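Local coordinates for sphingomyelinase-c (Listeria ivanovii, PDB 1ZWX), which is a bacterial member of the endonuclease/exonuclease/phosphatase family, built on the DNase I-like fold of two packed beta sheets, at residues T150-D155 with D195-Y200; V105-P110 with V136-N141. One frame throughout, in Å; residues are numbered along the deposited sequence.

Contact 1: T150-D155 with D195-Y200. Unlike the reference sequence in segment 150-155: Gln153 (reference Pro).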
# COMPACT_ATOMS: atom_id res chain seq x y z
N THR A 150 4.81 1.02 -0.61
CA THR A 150 5.49 -0.09 0.13
C THR A 150 4.49 -0.89 0.92
O THR A 150 3.35 -0.45 1.15
CB THR A 150 6.66 0.43 1.08
OG1 THR A 150 7.50 -0.67 1.47
CG2 THR A 150 6.13 1.11 2.31
N HIS A 151 4.94 -2.07 1.36
CA HIS A 151 4.14 -2.92 2.22
C HIS A 151 5.20 -3.69 3.02
O HIS A 151 5.94 -4.50 2.47
CB HIS A 151 3.25 -3.89 1.40
CG HIS A 151 2.48 -4.88 2.25
ND1 HIS A 151 1.91 -6.02 1.72
CD2 HIS A 151 2.19 -4.89 3.57
CE1 HIS A 151 1.29 -6.69 2.68
NE2 HIS A 151 1.44 -6.02 3.81
N THR A 152 5.28 -3.37 4.31
CA THR A 152 6.37 -3.89 5.17
C THR A 152 5.94 -5.19 5.92
O THR A 152 4.79 -5.61 5.87
CB THR A 152 6.82 -2.83 6.22
OG1 THR A 152 5.67 -2.42 6.96
CG2 THR A 152 7.43 -1.59 5.53
N GLN A 153 6.92 -5.81 6.56
CA GLN A 153 6.75 -7.00 7.40
C GLN A 153 5.55 -6.93 8.34
O GLN A 153 5.39 -5.96 9.09
CB GLN A 153 8.05 -7.17 8.23
CG GLN A 153 7.97 -8.35 9.24
CD GLN A 153 8.07 -9.71 8.56
OE1 GLN A 153 8.91 -9.92 7.67
NE2 GLN A 153 7.23 -10.65 8.98
N ALA A 154 4.74 -8.01 8.36
CA ALA A 154 3.60 -8.11 9.27
C ALA A 154 4.04 -8.78 10.59
O ALA A 154 5.05 -9.47 10.63
CB ALA A 154 2.49 -8.95 8.64
N ASP A 155 3.25 -8.56 11.64
CA ASP A 155 3.29 -9.46 12.82
C ASP A 155 2.86 -10.87 12.33
O ASP A 155 1.94 -10.97 11.48
CB ASP A 155 2.37 -8.93 13.95
CG ASP A 155 2.99 -7.73 14.69
OD1 ASP A 155 4.12 -7.33 14.37
OD2 ASP A 155 2.36 -7.21 15.63
N ASP A 195 0.91 0.03 3.39
CA ASP A 195 0.62 -0.67 4.65
C ASP A 195 1.95 -0.81 5.37
O ASP A 195 2.82 -1.64 5.00
CB ASP A 195 -0.01 -2.04 4.33
CG ASP A 195 -0.26 -2.90 5.57
OD1 ASP A 195 0.05 -2.47 6.70
OD2 ASP A 195 -0.85 -3.97 5.39
N LEU A 196 2.16 0.09 6.33
CA LEU A 196 3.41 0.12 7.09
C LEU A 196 3.42 -0.88 8.26
O LEU A 196 4.50 -1.09 8.87
CB LEU A 196 3.73 1.55 7.59
CG LEU A 196 4.52 2.43 6.59
CD1 LEU A 196 5.93 1.91 6.36
CD2 LEU A 196 3.86 2.50 5.23
N ASN A 197 2.26 -1.46 8.57
CA ASN A 197 2.16 -2.55 9.58
C ASN A 197 2.62 -2.08 10.99
O ASN A 197 3.06 -2.86 11.83
CB ASN A 197 2.90 -3.80 9.10
CG ASN A 197 1.96 -4.84 8.49
OD1 ASN A 197 0.89 -5.12 9.05
ND2 ASN A 197 2.34 -5.40 7.36
N VAL A 198 2.51 -0.78 11.21
CA VAL A 198 2.80 -0.15 12.50
C VAL A 198 1.52 0.52 12.96
O VAL A 198 0.99 1.41 12.28
CB VAL A 198 3.96 0.84 12.39
CG1 VAL A 198 4.20 1.62 13.74
CG2 VAL A 198 5.22 0.15 11.93
N ASN A 199 0.99 0.06 14.10
CA ASN A 199 -0.24 0.57 14.64
C ASN A 199 -0.06 1.98 15.23
O ASN A 199 0.92 2.25 15.96
CB ASN A 199 -0.78 -0.44 15.69
CG ASN A 199 -2.20 -0.13 16.15
OD1 ASN A 199 -3.00 0.47 15.43
ND2 ASN A 199 -2.51 -0.55 17.37
N TYR A 200 -0.96 2.88 14.85
CA TYR A 200 -0.88 4.28 15.21
C TYR A 200 -0.86 4.45 16.72
O TYR A 200 -1.55 3.72 17.43
CB TYR A 200 -2.10 5.05 14.67
CG TYR A 200 -2.08 6.51 15.11
CD1 TYR A 200 -1.13 7.40 14.60
CD2 TYR A 200 -2.99 6.99 16.07
CE1 TYR A 200 -1.08 8.75 15.01
CE2 TYR A 200 -2.96 8.33 16.49
CZ TYR A 200 -2.01 9.20 15.96
OH TYR A 200 -1.95 10.52 16.36
O HOH W 1 0.56 -7.48 6.10
O HOH W 2 0.93 -6.85 11.18
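Where strand 143-151 of a DNase I-like sheet ends beside the segment that follows strand 189-193, His151 and Asp195 form a parallel bridge, beyond which both segments run on as loop. Asp195, Leu196 and Asn197 fit the Asp-X-Asn signature of this family, which lines the active site in relatives. Thr152 N binds Asp195 O at 3.1 Å in a fairly straight bond. Leaving the same face of the bridge, with CG anti to the backbone N in each (chi1 176°), the imidazole of His151 and the carboxylate of Asp195 lie side by side, their planes 17° apart; NE2 and OD2, 3.5 Å apart, are not hydrogen-bonded, and the carboxylate finds its strongest polar partner in Asn17. Asn197 ND2 gives one hydrogen to Thr152 O at 2.9 Å, above the carbonyl plane, where Lys131 is a second donor, and another to a water that meets His151 NE2, in the ring plane, at 2.9 Å. Asn197 OD1 accepts from a second water at 2.7 Å, itself bound by Asp155 N. These bonds should fix the rotation of the Asn197 amide, and a phosphate ion, probably from the crystallisation liquor, about 4 Å from this side chain is consistent with a polar pocket.

Contact 2: V105-P110 with V136-N141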
# COMPACT_ATOMS: atom_id res chain seq x y z
N VAL A 105 2.40 0.85 -8.36
CA VAL A 105 1.94 2.27 -8.33
C VAL A 105 1.45 2.67 -9.70
O VAL A 105 2.13 2.41 -10.66
CB VAL A 105 3.09 3.22 -7.92
CG1 VAL A 105 2.62 4.68 -7.95
CG2 VAL A 105 3.58 2.90 -6.48
N VAL A 106 0.28 3.28 -9.78
CA VAL A 106 -0.28 3.71 -11.06
C VAL A 106 -0.60 5.21 -10.98
O VAL A 106 -0.89 5.76 -9.90
CB VAL A 106 -1.54 2.86 -11.46
CG1 VAL A 106 -1.19 1.34 -11.40
CG2 VAL A 106 -2.75 3.17 -10.64
N SER A 107 -0.53 5.88 -12.14
CA SER A 107 -0.66 7.34 -12.19
C SER A 107 -1.42 7.80 -13.45
O SER A 107 -1.27 7.21 -14.52
CB SER A 107 0.75 7.95 -12.20
OG SER A 107 0.66 9.37 -12.18
N GLN A 108 -2.22 8.84 -13.32
CA GLN A 108 -2.70 9.52 -14.53
C GLN A 108 -1.62 10.36 -15.22
O GLN A 108 -1.85 10.82 -16.35
CB GLN A 108 -3.94 10.35 -14.27
CG GLN A 108 -3.80 11.44 -13.30
CD GLN A 108 -5.00 12.36 -13.32
OE1 GLN A 108 -5.69 12.51 -12.31
NE2 GLN A 108 -5.26 13.01 -14.47
N TRP A 109 -0.46 10.53 -14.55
CA TRP A 109 0.66 11.36 -15.04
C TRP A 109 1.84 10.55 -15.50
O TRP A 109 2.10 9.46 -14.98
CB TRP A 109 1.10 12.39 -13.96
CG TRP A 109 -0.06 13.13 -13.46
CD1 TRP A 109 -0.71 12.93 -12.27
CD2 TRP A 109 -0.78 14.16 -14.15
NE1 TRP A 109 -1.78 13.76 -12.18
CE2 TRP A 109 -1.85 14.53 -13.32
CE3 TRP A 109 -0.62 14.80 -15.40
CZ2 TRP A 109 -2.76 15.53 -13.67
CZ3 TRP A 109 -1.52 15.79 -15.76
CH2 TRP A 109 -2.58 16.15 -14.90
N PRO A 110 2.57 11.05 -16.48
CA PRO A 110 3.68 10.29 -16.96
C PRO A 110 4.74 10.00 -15.88
O PRO A 110 5.07 10.88 -15.06
CB PRO A 110 4.26 11.16 -18.07
CG PRO A 110 3.73 12.49 -17.85
CD PRO A 110 2.40 12.33 -17.23
N VAL A 136 8.51 5.88 -7.86
CA VAL A 136 8.28 6.59 -9.13
C VAL A 136 8.57 8.08 -9.00
O VAL A 136 8.32 8.69 -7.96
CB VAL A 136 6.83 6.37 -9.70
CG1 VAL A 136 6.55 4.89 -9.92
CG2 VAL A 136 5.74 7.00 -8.86
N LYS A 137 9.07 8.67 -10.09
CA LYS A 137 9.03 10.13 -10.28
C LYS A 137 8.00 10.43 -11.41
O LYS A 137 8.13 9.90 -12.47
CB LYS A 137 10.40 10.67 -10.66
CG LYS A 137 10.39 12.25 -10.81
CD LYS A 137 11.72 12.77 -11.39
CE LYS A 137 11.78 14.34 -11.43
NZ LYS A 137 13.12 14.72 -12.05
N ILE A 138 6.94 11.17 -11.10
CA ILE A 138 5.96 11.55 -12.11
C ILE A 138 6.11 13.05 -12.38
O ILE A 138 6.59 13.80 -11.52
CB ILE A 138 4.47 11.25 -11.69
CG1 ILE A 138 4.05 12.03 -10.45
CG2 ILE A 138 4.23 9.71 -11.42
CD1 ILE A 138 2.72 12.74 -10.63
N MET A 139 5.63 13.47 -13.55
CA MET A 139 5.51 14.90 -13.88
C MET A 139 4.05 15.25 -14.06
O MET A 139 3.34 14.64 -14.90
CB MET A 139 6.30 15.20 -15.15
CG MET A 139 7.81 15.02 -15.01
SD MET A 139 8.49 16.28 -13.85
CE MET A 139 8.09 17.79 -14.72
N LYS A 140 3.60 16.22 -13.27
CA LYS A 140 2.27 16.76 -13.39
C LYS A 140 2.39 18.25 -13.78
O LYS A 140 2.79 19.08 -12.97
CB LYS A 140 1.50 16.62 -12.08
CG LYS A 140 0.04 17.10 -12.14
CD LYS A 140 -0.62 17.08 -10.78
CE LYS A 140 -2.04 17.65 -10.81
NZ LYS A 140 -2.82 17.58 -9.55
N ASN A 141 2.04 18.56 -15.03
CA ASN A 141 1.97 19.95 -15.50
C ASN A 141 3.25 20.73 -15.19
O ASN A 141 3.18 21.84 -14.64
CB ASN A 141 0.73 20.63 -14.91
CG ASN A 141 -0.58 19.93 -15.31
OD1 ASN A 141 -0.68 19.34 -16.39
ND2 ASN A 141 -1.58 19.95 -14.42
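Trp109 lays one face of its indole against the aliphatic chain of Lys140, whose CG sits 3.5 Å from the centroid of the six-membered ring and 17° off its normal, a clear CH-pi contact. With CG of Lys140 anti to the backbone N (chi1 -177°) and the chain extended beyond it, the lysine runs obliquely over the ring, CE lying 3.6 Å from Trp109 CZ2. Asp48 draws both polar ends together: its OD1 accepts from Trp109 NE1 and forms a salt bridge with Lys140 NZ, which should hold the indole and the lysine in their mutual orientation. At the far end of the ring system the amide of Asn141 stands steeply to it, planes 78° apart, with OD1 3.7 Å from Trp109 CZ3. Nearer the backbone, CD1 of Ile138 packs on Trp109 CB at 3.7 Å. These side chains bridge the two sheets of the DNase I-like sandwich, for strand 104-107 belongs to one and strand 132-140 to the other. The crossing begins with an ST turn, in which Ser107 OG accepts from Trp109 N at 2.9 Å, and reaches the second sheet when Pro110 O takes the N-H of Met139 at 3.0 Å. Deeper between the sheets, Val105 and Val136 point toward each other and meet obliquely through their methyls, CG1 to CG2, 4.0 Å apart.

Read from the N terminus, the chain illustrates how a two-sheet sandwich is tied within and between its layers. Contact 2 comes first: it closes a loop of 25 residues that contains strand 111-118 and joins strand 104-107 of one sheet to strand 132-140 of the other. The chain then turns back into strand 143-151, the antiparallel neighbour of 132-140, and contact 1 opens at the end of that strand. Its 39-residue loop carries helix 161-182 and strand 189-193, a parallel partner of 143-151. The two closures thus follow in series, neither nesting nor crossing. Their centres lie 25 Å apart on opposite sides of the chain's centre, connected through adjacent strands of one sheet.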